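Side-chain contacts in putative TRAP PERIPLASMIC SOLUTE BINDING PROTEIN (Haemophilus influenzae, PDB 4PBQ), which binds L-gulonate and is probably the periplasmic solute-binding component of a TRAP transport system for sugar acids: residues K117-P122 and F231-L236; L138-M143 and K259-K264. One frame throughout, in Å; residues are numbered along the deposited sequence.

Contact 1. Residues K117-P122 and F231-L236; sequences KVLESP and FSPGLL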
loop_
_atom_site.group_PDB
_atom_site.type_symbol
_atom_site.label_atom_id
_atom_site.label_comp_id
_atom_site.label_asym_id
_atom_site.label_seq_id
_atom_site.Cartn_x
_atom_site.Cartn_y
_atom_site.Cartn_z
ATOM N N LYS A 117 -6.145 -1.443 13.588
ATOM C CA LYS A 117 -5.946 -2.005 14.914
ATOM C C LYS A 117 -4.766 -2.956 14.937
ATOM O O LYS A 117 -3.923 -2.888 15.844
ATOM C CB LYS A 117 -7.218 -2.713 15.380
ATOM C CG LYS A 117 -7.185 -3.212 16.802
ATOM C CD LYS A 117 -8.483 -3.956 17.140
ATOM C CE LYS A 117 -8.527 -4.342 18.618
ATOM N NZ LYS A 117 -9.802 -5.033 18.911
ATOM N N VAL A 118 -4.692 -3.842 13.950
ATOM C CA VAL A 118 -3.581 -4.777 13.897
ATOM C C VAL A 118 -2.255 -4.051 13.608
ATOM O O VAL A 118 -1.222 -4.403 14.164
ATOM C CB VAL A 118 -3.795 -5.857 12.837
ATOM C CG1 VAL A 118 -2.532 -6.656 12.652
ATOM C CG2 VAL A 118 -4.962 -6.760 13.237
ATOM N N LEU A 119 -2.287 -3.058 12.734
ATOM C CA LEU A 119 -1.047 -2.340 12.381
ATOM C C LEU A 119 -0.565 -1.438 13.515
ATOM O O LEU A 119 0.572 -0.926 13.497
ATOM C CB LEU A 119 -1.247 -1.516 11.112
ATOM C CG LEU A 119 -1.410 -2.396 9.871
ATOM C CD1 LEU A 119 -1.898 -1.618 8.682
ATOM C CD2 LEU A 119 -0.124 -3.131 9.517
ATOM N N GLU A 120 -1.433 -1.244 14.494
ATOM C CA GLU A 120 -1.057 -0.532 15.712
ATOM C C GLU A 120 -0.659 -1.487 16.858
ATOM O O GLU A 120 -0.395 -1.042 17.978
ATOM C CB GLU A 120 -2.169 0.473 16.094
ATOM C CG GLU A 120 -2.186 1.638 15.097
ATOM C CD GLU A 120 -3.321 2.639 15.250
ATOM O OE1 GLU A 120 -4.247 2.404 16.048
ATOM O OE2 GLU A 120 -3.279 3.665 14.527
ATOM N N SER A 121 -0.567 -2.787 16.574
ATOM C CA SER A 121 -0.317 -3.771 17.635
ATOM C C SER A 121 1.172 -4.076 17.783
ATOM O O SER A 121 1.974 -3.691 16.951
ATOM C CB SER A 121 -1.079 -5.069 17.349
ATOM O OG SER A 121 -0.441 -5.825 16.342
ATOM N N PRO A 122 1.553 -4.767 18.861
ATOM C CA PRO A 122 2.972 -5.053 19.072
ATOM C C PRO A 122 3.621 -5.853 17.955
ATOM O O PRO A 122 4.771 -5.566 17.598
ATOM C CB PRO A 122 2.967 -5.864 20.383
ATOM C CG PRO A 122 1.800 -5.343 21.129
ATOM C CD PRO A 122 0.755 -5.036 20.072
ATOM N N PHE A 231 -5.251 -5.867 1.552
ATOM C CA PHE A 231 -5.179 -4.529 2.156
ATOM C C PHE A 231 -3.767 -3.997 2.000
ATOM O O PHE A 231 -2.817 -4.653 2.393
ATOM C CB PHE A 231 -5.522 -4.537 3.653
ATOM C CG PHE A 231 -5.490 -3.150 4.261
ATOM C CD1 PHE A 231 -6.609 -2.322 4.216
ATOM C CD2 PHE A 231 -4.317 -2.643 4.783
ATOM C CE1 PHE A 231 -6.551 -1.015 4.742
ATOM C CE2 PHE A 231 -4.262 -1.340 5.310
ATOM C CZ PHE A 231 -5.375 -0.537 5.273
ATOM N N SER A 232 -3.623 -2.793 1.453
ATOM C CA SER A 232 -2.309 -2.192 1.238
ATOM C C SER A 232 -2.034 -1.037 2.205
ATOM O O SER A 232 -2.663 0.018 2.106
ATOM C CB SER A 232 -2.232 -1.686 -0.187
ATOM O OG SER A 232 -1.977 -2.728 -1.114
ATOM N N PRO A 233 -1.093 -1.228 3.125
ATOM C CA PRO A 233 -0.632 -0.109 3.959
ATOM C C PRO A 233 0.362 0.754 3.204
ATOM O O PRO A 233 1.026 0.268 2.289
ATOM C CB PRO A 233 0.102 -0.798 5.094
ATOM C CG PRO A 233 0.103 -2.229 4.805
ATOM C CD PRO A 233 -0.330 -2.449 3.414
ATOM N N GLY A 234 0.453 2.016 3.601
ATOM C CA GLY A 234 1.499 2.912 3.134
ATOM C C GLY A 234 2.446 3.214 4.291
ATOM O O GLY A 234 2.052 3.816 5.300
ATOM N N LEU A 235 3.693 2.771 4.161
ATOM C CA LEU A 235 4.675 2.863 5.234
ATOM C C LEU A 235 5.452 4.167 5.142
ATOM O O LEU A 235 6.106 4.425 4.141
ATOM C CB LEU A 235 5.654 1.683 5.154
ATOM C CG LEU A 235 5.216 0.328 5.729
ATOM C CD1 LEU A 235 3.852 -0.051 5.376
ATOM C CD2 LEU A 235 6.253 -0.723 5.238
ATOM N N LEU A 236 5.394 4.975 6.195
ATOM C CA LEU A 236 6.204 6.189 6.268
ATOM C C LEU A 236 7.523 5.823 6.887
ATOM O O LEU A 236 7.573 5.333 8.020
ATOM C CB LEU A 236 5.521 7.222 7.156
ATOM C CG LEU A 236 6.294 8.504 7.416
ATOM C CD1 LEU A 236 6.622 9.231 6.119
ATOM C CD2 LEU A 236 5.437 9.388 8.310
#

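Contact 2. Residues L138-M143 and K259-K264; sequences LLAYGM and KLYQEK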
loop_
_atom_site.group_PDB
_atom_site.type_symbol
_atom_site.label_atom_id
_atom_site.label_comp_id
_atom_site.label_asym_id
_atom_site.label_seq_id
_atom_site.Cartn_x
_atom_site.Cartn_y
_atom_site.Cartn_z
ATOM N N LEU A 138 11.185 2.521 10.229
ATOM C CA LEU A 138 9.751 2.722 10.033
ATOM C C LEU A 138 9.200 3.688 11.057
ATOM O O LEU A 138 9.423 3.503 12.248
ATOM C CB LEU A 138 8.995 1.403 10.164
ATOM C CG LEU A 138 7.492 1.517 9.857
ATOM C CD1 LEU A 138 7.175 1.904 8.455
ATOM C CD2 LEU A 138 6.800 0.218 10.206
ATOM N N LEU A 139 8.508 4.730 10.593
ATOM C CA LEU A 139 7.908 5.725 11.486
ATOM C C LEU A 139 6.400 5.574 11.660
ATOM O O LEU A 139 5.876 5.937 12.714
ATOM C CB LEU A 139 8.208 7.143 10.986
ATOM C CG LEU A 139 9.687 7.539 11.003
ATOM C CD1 LEU A 139 9.865 8.936 10.404
ATOM C CD2 LEU A 139 10.220 7.455 12.426
ATOM N N ALA A 140 5.697 5.070 10.643
ATOM C CA ALA A 140 4.241 4.923 10.736
ATOM C C ALA A 140 3.679 3.958 9.706
ATOM O O ALA A 140 4.141 3.908 8.571
ATOM C CB ALA A 140 3.567 6.280 10.568
ATOM N N TYR A 141 2.655 3.210 10.110
ATOM C CA TYR A 141 1.795 2.499 9.180
ATOM C C TYR A 141 0.553 3.331 8.877
ATOM O O TYR A 141 -0.306 3.546 9.767
ATOM C CB TYR A 141 1.312 1.209 9.825
ATOM C CG TYR A 141 2.330 0.104 9.967
ATOM C CD1 TYR A 141 2.681 -0.701 8.884
ATOM C CD2 TYR A 141 2.897 -0.164 11.203
ATOM C CE1 TYR A 141 3.598 -1.728 9.038
ATOM C CE2 TYR A 141 3.799 -1.202 11.378
ATOM C CZ TYR A 141 4.135 -1.985 10.295
ATOM O OH TYR A 141 5.037 -3.004 10.460
ATOM N N GLY A 142 0.473 3.811 7.644
ATOM C CA GLY A 142 -0.702 4.494 7.149
ATOM C C GLY A 142 -1.499 3.613 6.208
ATOM O O GLY A 142 -1.141 2.466 5.950
HETATM N N MSE A 143 -2.551 4.184 5.642
HETATM C CA MSE A 143 -3.491 3.445 4.810
HETATM C C MSE A 143 -3.471 3.899 3.355
HETATM O O MSE A 143 -3.564 5.086 3.043
HETATM C CB MSE A 143 -4.910 3.600 5.402
HETATM C CG MSE A 143 -6.029 3.185 4.488
HETATM SE SE MSE A 143 -7.824 3.400 5.237
HETATM C CE MSE A 143 -8.800 3.651 3.607
ATOM N N LYS A 259 3.281 10.124 14.577
ATOM C CA LYS A 259 2.075 9.677 15.294
ATOM C C LYS A 259 0.857 10.516 14.908
ATOM O O LYS A 259 -0.212 9.958 14.616
ATOM C CB LYS A 259 2.301 9.730 16.798
ATOM C CG LYS A 259 1.072 9.350 17.644
ATOM C CD LYS A 259 1.406 9.357 19.132
ATOM C CE LYS A 259 0.237 8.859 19.976
ATOM N NZ LYS A 259 -1.008 9.638 19.718
ATOM N N LEU A 260 1.026 11.848 14.884
ATOM C CA LEU A 260 -0.024 12.761 14.416
ATOM C C LEU A 260 -0.369 12.495 12.944
ATOM O O LEU A 260 -1.554 12.390 12.587
ATOM C CB LEU A 260 0.409 14.220 14.592
ATOM C CG LEU A 260 -0.630 15.310 14.288
ATOM C CD1 LEU A 260 -1.842 15.215 15.215
ATOM C CD2 LEU A 260 0.012 16.714 14.383
ATOM N N TYR A 261 0.651 12.358 12.094
ATOM C CA TYR A 261 0.436 11.982 10.694
ATOM C C TYR A 261 -0.443 10.720 10.616
ATOM O O TYR A 261 -1.431 10.684 9.879
ATOM C CB TYR A 261 1.761 11.748 9.971
ATOM C CG TYR A 261 1.563 10.990 8.674
ATOM C CD1 TYR A 261 1.231 11.667 7.507
ATOM C CD2 TYR A 261 1.648 9.610 8.625
ATOM C CE1 TYR A 261 1.029 10.993 6.322
ATOM C CE2 TYR A 261 1.418 8.929 7.449
ATOM C CZ TYR A 261 1.105 9.634 6.294
ATOM O OH TYR A 261 0.864 8.999 5.094
ATOM N N GLN A 262 -0.101 9.713 11.409
ATOM C CA GLN A 262 -0.768 8.413 11.308
ATOM C C GLN A 262 -2.243 8.539 11.688
ATOM O O GLN A 262 -3.120 8.036 10.977
ATOM C CB GLN A 262 -0.067 7.368 12.177
ATOM C CG GLN A 262 -0.712 6.007 12.108
ATOM C CD GLN A 262 0.124 4.938 12.747
ATOM O OE1 GLN A 262 1.355 4.902 12.594
ATOM N NE2 GLN A 262 -0.529 4.059 13.477
ATOM N N GLU A 263 -2.528 9.194 12.813
ATOM C CA GLU A 263 -3.905 9.355 13.260
ATOM C C GLU A 263 -4.703 10.113 12.212
ATOM O O GLU A 263 -5.812 9.725 11.863
ATOM C CB GLU A 263 -3.972 10.127 14.588
ATOM C CG GLU A 263 -5.373 10.612 14.955
ATOM C CD GLU A 263 -5.374 11.744 15.995
ATOM O OE1 GLU A 263 -4.309 12.008 16.605
ATOM O OE2 GLU A 263 -6.441 12.380 16.181
ATOM N N LYS A 264 -4.140 11.211 11.724
ATOM C CA LYS A 264 -4.866 12.080 10.805
ATOM C C LYS A 264 -5.025 11.439 9.428
ATOM O O LYS A 264 -6.062 11.642 8.754
ATOM C CB LYS A 264 -4.158 13.438 10.673
ATOM C CG LYS A 264 -4.180 14.232 11.977
ATOM C CD LYS A 264 -5.586 14.707 12.318
ATOM C CE LYS A 264 -5.550 15.773 13.388
ATOM N NZ LYS A 264 -6.609 15.580 14.404
HETATM O O HOH W 1 3.612 6.599 14.357
#

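Contact 1. Residues K117-P122 and F231-L236
L119 meets F231 and P233 through a single methyl, CD1. It stands at the C-terminal end of helix 112-119 and reaches toward strand 231-239. The two side chains it touches rise from the strand to meet it, and S232 between them points the other way. L119 crosses F231 at a slant, and its CD1 comes to 4.1 Å from CE2 of the ring. Against P233 the leucine lies at about a right angle, with CD1 4.2 Å from CB of the pyrrolidine ring. One methyl thus bridges two residues spaced two apart on the strand. F231 carries CG opposite its backbone N (chi1 -178°), which stands the ring up on the helix side of the strand. F146 meets the ring edge-to-face, and N112 and A115 of helix 112-119 touch it as well. W103, from a loop, touches both L119 and P233.

The helix end is finished within its own segment. The hydroxyl OG of S121 donates to O of V118 at 2.7 Å, in the carbonyl plane and on a lone pair. The amide N of S121 gives V118 O a second bond of 3.0 Å. V118 O is therefore gripped twice just where the helix stops. S121 is also the N-cap of the next helix, 122-129.

S232, whose CB points away from the helix, bonds through OG to E104 and R147, both of the L-gulonate pocket. The side chain of P233 is about 5 Å from the bound L-gulonate. The chemistry across the contact is wholly apolar and buried. It implies that, across these two segments, the helix end meets the strand by van der Waals packing, close to the L-gulonate site.

Contact 2. Residues L138-M143 and K259-K264
Q262 sets its CG anti to the backbone N (chi1 -180°) and continues extended beyond it. The chain therefore runs straight from helix 248-281 to strand 136-151 and lays its amide beside A140 and Y141. OE1 of Q262 arrives 3.3 Å from Y141 N, but the N-H points well off it, at 127°, and the hydrogen bond is weak. The same oxygen, Q262 OE1, lies 3.3 Å from the methyl CB of A140. The amide carbon CD of Q262 lies 3.3 Å from Y141 O. That carbonyl takes a hydrogen bond from W266, one turn on in the helix. A water adds a second link: it donates to L139 O at 2.9 Å and, weakly, to Q262 OE1. The other end of the amide is held by E120, which accepts from NE2 and so helps fix which way the group is turned.

A140 also faces Y261. The CB of A140 lies near the plane of the tyrosine ring, at the edge, 4.3 Å from Y261 CD2. The Y261 ring also packs on S39 and A42 of helix 38-54 and on L236 of the neighbouring strand. The ring of Y141 leads away from the helix. L138 CD2 sits 3.4 Å above one face of the Y141 ring, offset toward the rim. The OH of Y141 bonds to A124 O, and W103 meets the ring edge-to-face.

The strand and helix segments run nearly parallel, at 6°, with their axes 8.0 Å apart. Small A140 meets the helix where the strand is irregular: L139 and A140 together face L236, a classic beta bulge. The arrangement is that of a helix packed on a central sheet, in the alpha/beta architecture of family 7 solute-binding proteins.

Overall arrangement
Both contacts are buried and reach the same mixed sheet, through neighbouring antiparallel strands 231-239 and 136-151. Their centres are 9 Å apart. Probable backbone hydrogen bonds join them directly: L139 N lies 2.8 Å from L236 O, and G142 N lies 2.8 Å from G234 O. Contact 1 is the deeper, nearer the chain centre and the L-gulonate, and is purely apolar. Contact 2 is larger and mixes polar and apolar chemistry, and its Q262 is partly exposed. The turn after helix 112-119 and helix 248-281 are also linked through side chains. Y141 of contact 2 also packs against L119 of contact 1.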